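Local coordinates for protein cryptic loci regulator 2 (Schizosaccharomyces pombe 972h-, PDB 5IKJ) that promotes transcriptional silencing of heterochromatin in fission yeast, acting upstream of histone deacetylases, and is required for nucleosome positioning at heterochromatic loci and for silencing by the SHREC complex, at residues Q132-Y142 with P351-L362. Sequence-based numbering, arbitrary orientation.
Sequences QIYLTDSFENY and PKFHDENYSIPL
The side-chain amide of Gln132 lies over one face of the His354 imidazole, stacked with the two planes 26° apart, and the Gln132 chain runs across the ring with CB and CG each 3.6 Å from CE1. The Lys352 carbonyl sits at the imidazole edge; ND1, buried here, has no polar partner. The Tyr134 ring is nearly parallel to that of His354 but displaced, centroids 5.9 Å apart, with little shared face. Its own edge is taken by CA of Glu356 and by Ser359, whose OG comes in the ring plane to 3.1 Å from Tyr134 CE2. On the other side of the strands, Leu135 CD2 approaches CD1 of Phe353 at 3.5 Å, while Ile133 lies alongside the same ring and touches CE1 with CD1. Another protein chain packs against this apolar patch, and Phe68 meets the Phe353 ring edge-to-face. Between these two layers runs a two-stranded parallel sheet, 133-135 with 353-355, joining segments more than 200 residues apart. Ile133 gives its N-H to Lys352 O (2.6 Å) and receives that of His354 on its carbonyl; the bond from Leu135 N to His354 O is weak. Glu356 N then bonds to Leu135 O at 2.6 Å. At the end of strand 353-355, Asp355 meets Asp137, two residues beyond strand 133-135, and their carboxylates crowd together, Asp137 OD2 lying 2.8 Å from Asp355 OD1. With CG between its backbone N and carbonyl carbon (chi1 52°), Asp137 turns its acid group onto Asp355; Lys83, salt-bridged to Asp137 OD2, would ease the negative charge, and one acid may carry a proton.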
ATOM      1  N   GLN A 132      -6.259 -11.259  22.850  1.00 99.59           N
ATOM      2  CA  GLN A 132      -6.831 -10.271  21.944  1.00101.14           C
ATOM      3  C   GLN A 132      -7.802  -9.311  22.635  1.00103.14           C
ATOM      4  O   GLN A 132      -8.343  -9.622  23.690  1.00104.34           O
ATOM      5  CB  GLN A 132      -7.560 -10.998  20.814  1.00 20.00           C
ATOM      6  CG  GLN A 132      -6.755 -12.140  20.216  1.00 20.00           C
ATOM      7  CD  GLN A 132      -7.580 -13.049  19.324  1.00 20.00           C
ATOM      8  OE1 GLN A 132      -8.808 -13.050  19.386  1.00 20.00           O
ATOM      9  NE2 GLN A 132      -6.904 -13.832  18.491  1.00 20.00           N
ATOM     10  N   ILE A 133      -8.021  -8.148  22.028  1.00 99.93           N
ATOM     11  CA  ILE A 133      -8.942  -7.148  22.565  1.00 97.43           C
ATOM     12  C   ILE A 133     -10.055  -6.841  21.564  1.00 99.23           C
ATOM     13  O   ILE A 133      -9.782  -6.597  20.393  1.00 96.74           O
ATOM     14  CB  ILE A 133      -8.216  -5.834  22.886  1.00 20.00           C
ATOM     15  CG1 ILE A 133      -7.155  -6.056  23.957  1.00 20.00           C
ATOM     16  CG2 ILE A 133      -9.205  -4.777  23.345  1.00 20.00           C
ATOM     17  CD1 ILE A 133      -6.486  -4.779  24.410  1.00 20.00           C
ATOM     18  N   TYR A 134     -11.305  -6.849  22.023  1.00102.98           N
ATOM     19  CA  TYR A 134     -12.441  -6.556  21.143  1.00105.52           C
ATOM     20  C   TYR A 134     -12.726  -5.064  21.175  1.00104.80           C
ATOM     21  O   TYR A 134     -12.649  -4.427  22.221  1.00 93.98           O
ATOM     22  CB  TYR A 134     -13.610  -7.473  21.431  1.00100.86           C
ATOM     23  CG  TYR A 134     -13.276  -8.851  20.917  1.00102.01           C
ATOM     24  CD1 TYR A 134     -12.349  -9.645  21.573  1.00 92.81           C
ATOM     25  CD2 TYR A 134     -13.822  -9.325  19.738  1.00101.07           C
ATOM     26  CE1 TYR A 134     -12.011 -10.892  21.095  1.00 97.71           C
ATOM     27  CE2 TYR A 134     -13.492 -10.574  19.252  1.00105.27           C
ATOM     28  CZ  TYR A 134     -12.586 -11.352  19.935  1.00107.83           C
ATOM     29  OH  TYR A 134     -12.256 -12.596  19.453  1.00111.96           O
ATOM     30  N   LEU A 135     -13.016  -4.514  20.002  1.00101.03           N
ATOM     31  CA  LEU A 135     -13.085  -3.074  19.821  1.00 99.14           C
ATOM     32  C   LEU A 135     -14.024  -2.744  18.673  1.00 92.20           C
ATOM     33  O   LEU A 135     -14.125  -3.496  17.701  1.00 87.72           O
ATOM     34  CB  LEU A 135     -11.688  -2.511  19.527  1.00 98.86           C
ATOM     35  CG  LEU A 135     -11.051  -1.494  20.473  1.00 89.36           C
ATOM     36  CD1 LEU A 135     -11.105  -1.944  21.926  1.00101.08           C
ATOM     37  CD2 LEU A 135      -9.611  -1.278  20.037  1.00 85.10           C
ATOM     38  N   THR A 136     -14.709  -1.610  18.794  1.00 96.69           N
ATOM     39  CA  THR A 136     -15.497  -1.096  17.684  1.00 92.75           C
ATOM     40  C   THR A 136     -14.580  -0.524  16.606  1.00 84.41           C
ATOM     41  O   THR A 136     -13.515   0.031  16.893  1.00 81.17           O
ATOM     42  CB  THR A 136     -16.476  -0.019  18.161  1.00 90.35           C
ATOM     43  OG1 THR A 136     -17.149   0.552  17.032  1.00 85.51           O
ATOM     44  CG2 THR A 136     -15.754   1.086  18.927  1.00 84.88           C
ATOM     45  N   ASP A 137     -15.004  -0.668  15.351  1.00 84.07           N
ATOM     46  CA  ASP A 137     -14.222  -0.212  14.210  1.00 79.22           C
ATOM     47  C   ASP A 137     -14.617   1.179  13.732  1.00 84.40           C
ATOM     48  O   ASP A 137     -14.044   1.670  12.754  1.00 75.15           O
ATOM     49  CB  ASP A 137     -14.345  -1.210  13.051  1.00 86.56           C
ATOM     50  CG  ASP A 137     -15.785  -1.534  12.709  1.00 91.47           C
ATOM     51  OD1 ASP A 137     -16.675  -0.724  13.039  1.00 95.17           O
ATOM     52  OD2 ASP A 137     -16.026  -2.602  12.107  1.00 85.83           O
ATOM     53  N   SER A 138     -15.579   1.823  14.389  1.00 91.32           N
ATOM     54  CA  SER A 138     -15.946   3.203  14.077  1.00 77.98           C
ATOM     55  C   SER A 138     -15.019   4.109  14.876  1.00 77.59           C
ATOM     56  O   SER A 138     -15.234   4.344  16.067  1.00 76.23           O
ATOM     57  CB  SER A 138     -17.410   3.465  14.405  1.00 85.17           C
ATOM     58  OG  SER A 138     -17.658   3.312  15.792  1.00 96.04           O
ATOM     59  N   PHE A 139     -13.980   4.622  14.215  1.00 73.03           N
ATOM     60  CA  PHE A 139     -12.937   5.356  14.918  1.00 65.56           C
ATOM     61  C   PHE A 139     -13.370   6.754  15.335  1.00 67.34           C
ATOM     62  O   PHE A 139     -12.627   7.418  16.065  1.00 65.79           O
ATOM     63  CB  PHE A 139     -11.684   5.428  14.048  1.00 70.85           C
ATOM     64  CG  PHE A 139     -11.242   4.093  13.525  1.00 65.49           C
ATOM     65  CD1 PHE A 139     -10.851   3.091  14.398  1.00 69.05           C
ATOM     66  CD2 PHE A 139     -11.223   3.837  12.165  1.00 70.31           C
ATOM     67  CE1 PHE A 139     -10.449   1.857  13.922  1.00 75.49           C
ATOM     68  CE2 PHE A 139     -10.818   2.605  11.684  1.00 72.55           C
ATOM     69  CZ  PHE A 139     -10.431   1.615  12.564  1.00 71.57           C
ATOM     70  N   GLU A 140     -14.547   7.212  14.904  1.00 72.29           N
ATOM     71  CA  GLU A 140     -15.053   8.505  15.349  1.00 79.11           C
ATOM     72  C   GLU A 140     -15.341   8.538  16.844  1.00 73.81           C
ATOM     73  O   GLU A 140     -15.533   9.629  17.392  1.00 66.81           O
ATOM     74  CB  GLU A 140     -16.321   8.871  14.572  1.00 78.77           C
ATOM     75  CG  GLU A 140     -16.085   9.134  13.090  1.00 95.52           C
ATOM     76  CD  GLU A 140     -17.194   9.953  12.457  1.00114.46           C
ATOM     77  OE1 GLU A 140     -18.378   9.689  12.755  1.00109.95           O
ATOM     78  OE2 GLU A 140     -16.880  10.869  11.666  1.00107.67           O
ATOM     79  N   ASN A 141     -15.369   7.385  17.512  1.00 74.47           N
ATOM     80  CA  ASN A 141     -15.652   7.328  18.940  1.00 70.39           C
ATOM     81  C   ASN A 141     -14.399   7.340  19.805  1.00 70.54           C
ATOM     82  O   ASN A 141     -14.488   7.677  20.991  1.00 64.48           O
ATOM     83  CB  ASN A 141     -16.465   6.072  19.267  1.00 77.45           C
ATOM     84  CG  ASN A 141     -17.953   6.271  19.068  1.00 78.98           C
ATOM     85  OD1 ASN A 141     -18.381   7.013  18.183  1.00 76.75           O
ATOM     86  ND2 ASN A 141     -18.752   5.616  19.901  1.00 91.03           N
ATOM     87  N   TYR A 142     -13.244   6.983  19.250  1.00 68.13           N
ATOM     88  CA  TYR A 142     -12.022   6.937  20.039  1.00 62.48           C
ATOM     89  C   TYR A 142     -11.684   8.325  20.575  1.00 52.87           C
ATOM     90  O   TYR A 142     -12.073   9.352  20.013  1.00 64.61           O
ATOM     91  CB  TYR A 142     -10.857   6.404  19.204  1.00 61.13           C
ATOM     92  CG  TYR A 142     -10.947   4.930  18.867  1.00 63.06           C
ATOM     93  CD1 TYR A 142     -12.037   4.419  18.177  1.00 64.12           C
ATOM     94  CD2 TYR A 142      -9.930   4.052  19.222  1.00 63.94           C
ATOM     95  CE1 TYR A 142     -12.118   3.078  17.858  1.00 74.39           C
ATOM     96  CE2 TYR A 142     -10.002   2.707  18.908  1.00 58.83           C
ATOM     97  CZ  TYR A 142     -11.100   2.227  18.225  1.00 64.45           C
ATOM     98  OH  TYR A 142     -11.182   0.891  17.909  1.00 70.98           O
ATOM     99  N   PRO A 351      -2.103 -10.154  15.916  1.00 61.11           N
ATOM    100  CA  PRO A 351      -3.126  -9.103  15.977  1.00 66.81           C
ATOM    101  C   PRO A 351      -3.755  -9.024  17.360  1.00 74.18           C
ATOM    102  O   PRO A 351      -4.221 -10.024  17.910  1.00 77.66           O
ATOM    103  CB  PRO A 351      -4.139  -9.533  14.912  1.00 64.87           C
ATOM    104  CG  PRO A 351      -3.358 -10.361  13.958  1.00 67.23           C
ATOM    105  CD  PRO A 351      -2.301 -11.054  14.766  1.00 63.82           C
ATOM    106  N   LYS A 352      -3.757  -7.818  17.929  1.00 76.47           N
ATOM    107  CA  LYS A 352      -4.231  -7.605  19.291  1.00 74.84           C
ATOM    108  C   LYS A 352      -5.620  -6.986  19.356  1.00 87.43           C
ATOM    109  O   LYS A 352      -6.347  -7.230  20.324  1.00 89.89           O
ATOM    110  CB  LYS A 352      -3.251  -6.706  20.054  1.00 75.85           C
ATOM    111  CG  LYS A 352      -3.379  -6.789  21.569  1.00 85.60           C
ATOM    112  CD  LYS A 352      -2.805  -5.556  22.259  1.00 81.17           C
ATOM    113  CE  LYS A 352      -1.349  -5.293  21.885  1.00 94.30           C
ATOM    114  NZ  LYS A 352      -0.430  -6.373  22.339  1.00 84.61           N
ATOM    115  N   PHE A 353      -6.006  -6.198  18.358  1.00 83.80           N
ATOM    116  CA  PHE A 353      -7.292  -5.515  18.341  1.00 85.99           C
ATOM    117  C   PHE A 353      -8.152  -6.088  17.223  1.00 85.95           C
ATOM    118  O   PHE A 353      -7.686  -6.226  16.086  1.00 80.02           O
ATOM    119  CB  PHE A 353      -7.108  -4.009  18.145  1.00 78.02           C
ATOM    120  CG  PHE A 353      -6.172  -3.374  19.137  1.00 75.61           C
ATOM    121  CD1 PHE A 353      -6.589  -3.095  20.428  1.00 79.32           C
ATOM    122  CD2 PHE A 353      -4.878  -3.043  18.772  1.00 75.21           C
ATOM    123  CE1 PHE A 353      -5.730  -2.507  21.339  1.00 79.86           C
ATOM    124  CE2 PHE A 353      -4.014  -2.453  19.677  1.00 77.01           C
ATOM    125  CZ  PHE A 353      -4.441  -2.185  20.962  1.00 81.89           C
ATOM    126  N   HIS A 354      -9.401  -6.419  17.546  1.00 87.26           N
ATOM    127  CA  HIS A 354     -10.330  -6.999  16.589  1.00 80.06           C
ATOM    128  C   HIS A 354     -11.666  -6.273  16.669  1.00 83.80           C
ATOM    129  O   HIS A 354     -11.934  -5.514  17.604  1.00 85.19           O
ATOM    130  CB  HIS A 354     -10.529  -8.500  16.842  1.00 91.91           C
ATOM    131  CG  HIS A 354      -9.264  -9.298  16.774  1.00 80.51           C
ATOM    132  ND1 HIS A 354      -8.230  -9.129  17.669  1.00 81.02           N
ATOM    133  CD2 HIS A 354      -8.866 -10.268  15.918  1.00 84.71           C
ATOM    134  CE1 HIS A 354      -7.249  -9.961  17.367  1.00 89.58           C
ATOM    135  NE2 HIS A 354      -7.610 -10.664  16.308  1.00 90.95           N
ATOM    136  N   ASP A 355     -12.509  -6.520  15.669  1.00 88.09           N
ATOM    137  CA  ASP A 355     -13.834  -5.917  15.634  1.00 97.72           C
ATOM    138  C   ASP A 355     -14.734  -6.578  16.670  1.00100.54           C
ATOM    139  O   ASP A 355     -14.894  -7.804  16.679  1.00 95.73           O
ATOM    140  CB  ASP A 355     -14.440  -6.056  14.239  1.00 92.47           C
ATOM    141  CG  ASP A 355     -15.564  -5.070  13.987  1.00 98.83           C
ATOM    142  OD1 ASP A 355     -15.468  -3.921  14.464  1.00102.94           O
ATOM    143  OD2 ASP A 355     -16.543  -5.445  13.308  1.00 95.56           O
ATOM    144  N   GLU A 356     -15.332  -5.764  17.545  1.00 97.64           N
ATOM    145  CA  GLU A 356     -16.106  -6.316  18.651  1.00101.72           C
ATOM    146  C   GLU A 356     -17.387  -6.989  18.171  1.00104.13           C
ATOM    147  O   GLU A 356     -17.874  -7.920  18.822  1.00 99.16           O
ATOM    148  CB  GLU A 356     -16.434  -5.220  19.668  1.00 98.35           C
ATOM    149  CG  GLU A 356     -17.428  -4.173  19.184  1.00106.05           C
ATOM    150  CD  GLU A 356     -17.766  -3.158  20.260  1.00 92.76           C
ATOM    151  OE1 GLU A 356     -17.210  -3.262  21.373  1.00 85.78           O
ATOM    152  OE2 GLU A 356     -18.590  -2.258  19.994  1.00 89.64           O
ATOM    153  N   ASN A 357     -17.947  -6.539  17.048  1.00106.55           N
ATOM    154  CA  ASN A 357     -19.201  -7.090  16.553  1.00104.06           C
ATOM    155  C   ASN A 357     -19.013  -8.204  15.533  1.00101.12           C
ATOM    156  O   ASN A 357     -19.968  -8.943  15.266  1.00110.96           O
ATOM    157  CB  ASN A 357     -20.058  -5.984  15.930  1.00108.53           C
ATOM    158  CG  ASN A 357     -20.660  -5.055  16.969  1.00108.14           C
ATOM    159  OD1 ASN A 357     -20.591  -5.320  18.169  1.00110.90           O
ATOM    160  ND2 ASN A 357     -21.269  -3.969  16.510  1.00 99.84           N
ATOM    161  N   TYR A 358     -17.817  -8.347  14.956  1.00100.91           N
ATOM    162  CA  TYR A 358     -17.586  -9.362  13.938  1.00104.71           C
ATOM    163  C   TYR A 358     -16.231 -10.048  14.045  1.00101.99           C
ATOM    164  O   TYR A 358     -15.973 -10.979  13.275  1.00101.77           O
ATOM    165  CB  TYR A 358     -17.727  -8.748  12.533  1.00104.14           C
ATOM    166  CG  TYR A 358     -19.155  -8.437  12.145  1.00109.06           C
ATOM    167  CD1 TYR A 358     -19.789  -7.290  12.605  1.00107.17           C
ATOM    168  CD2 TYR A 358     -19.867  -9.289  11.312  1.00100.64           C
ATOM    169  CE1 TYR A 358     -21.094  -7.004  12.252  1.00105.81           C
ATOM    170  CE2 TYR A 358     -21.170  -9.010  10.952  1.00108.31           C
ATOM    171  CZ  TYR A 358     -21.780  -7.866  11.425  1.00110.44           C
ATOM    172  OH  TYR A 358     -23.079  -7.583  11.069  1.00104.35           O
ATOM    173  N   SER A 359     -15.360  -9.626  14.961  1.00 99.31           N
ATOM    174  CA  SER A 359     -14.063 -10.269  15.173  1.00100.22           C
ATOM    175  C   SER A 359     -13.156 -10.144  13.949  1.00 93.37           C
ATOM    176  O   SER A 359     -12.280 -10.983  13.726  1.00 94.31           O
ATOM    177  CB  SER A 359     -14.233 -11.742  15.558  1.00106.29           C
ATOM    178  OG  SER A 359     -14.916 -11.867  16.793  1.00102.62           O
ATOM    179  N   ILE A 360     -13.358  -9.106  13.147  1.00100.19           N
ATOM    180  CA  ILE A 360     -12.426  -8.819  12.050  1.00 94.16           C
ATOM    181  C   ILE A 360     -11.137  -8.252  12.636  1.00 88.60           C
ATOM    182  O   ILE A 360     -11.200  -7.389  13.530  1.00 82.49           O
ATOM    183  CB  ILE A 360     -13.059  -7.839  11.057  1.00 90.85           C
ATOM    184  CG1 ILE A 360     -14.327  -8.437  10.442  1.00 88.61           C
ATOM    185  CG2 ILE A 360     -12.077  -7.479   9.944  1.00 83.97           C
ATOM    186  CD1 ILE A 360     -15.198  -7.420   9.737  1.00 82.16           C
ATOM    187  N   PRO A 361      -9.956  -8.686  12.185  1.00 87.66           N
ATOM    188  CA  PRO A 361      -8.714  -8.154  12.764  1.00 76.27           C
ATOM    189  C   PRO A 361      -8.426  -6.764  12.216  1.00 71.63           C
ATOM    190  O   PRO A 361      -8.485  -6.538  11.005  1.00 70.60           O
ATOM    191  CB  PRO A 361      -7.653  -9.166  12.318  1.00 79.38           C
ATOM    192  CG  PRO A 361      -8.163  -9.658  11.001  1.00 88.26           C
ATOM    193  CD  PRO A 361      -9.681  -9.615  11.073  1.00 92.14           C
ATOM    194  N   LEU A 362      -8.123  -5.828  13.111  1.00 71.13           N
ATOM    195  CA  LEU A 362      -7.829  -4.468  12.683  1.00 57.42           C
ATOM    196  C   LEU A 362      -6.530  -4.426  11.886  1.00 69.93           C
ATOM    197  O   LEU A 362      -5.581  -5.167  12.156  1.00 66.23           O
ATOM    198  CB  LEU A 362      -7.729  -3.531  13.888  1.00 65.57           C
ATOM    199  CG  LEU A 362      -9.022  -3.190  14.636  1.00 70.52           C
ATOM    200  CD1 LEU A 362      -8.742  -2.125  15.687  1.00 64.38           C
ATOM    201  CD2 LEU A 362     -10.123  -2.720  13.688  1.00 67.19           C
TER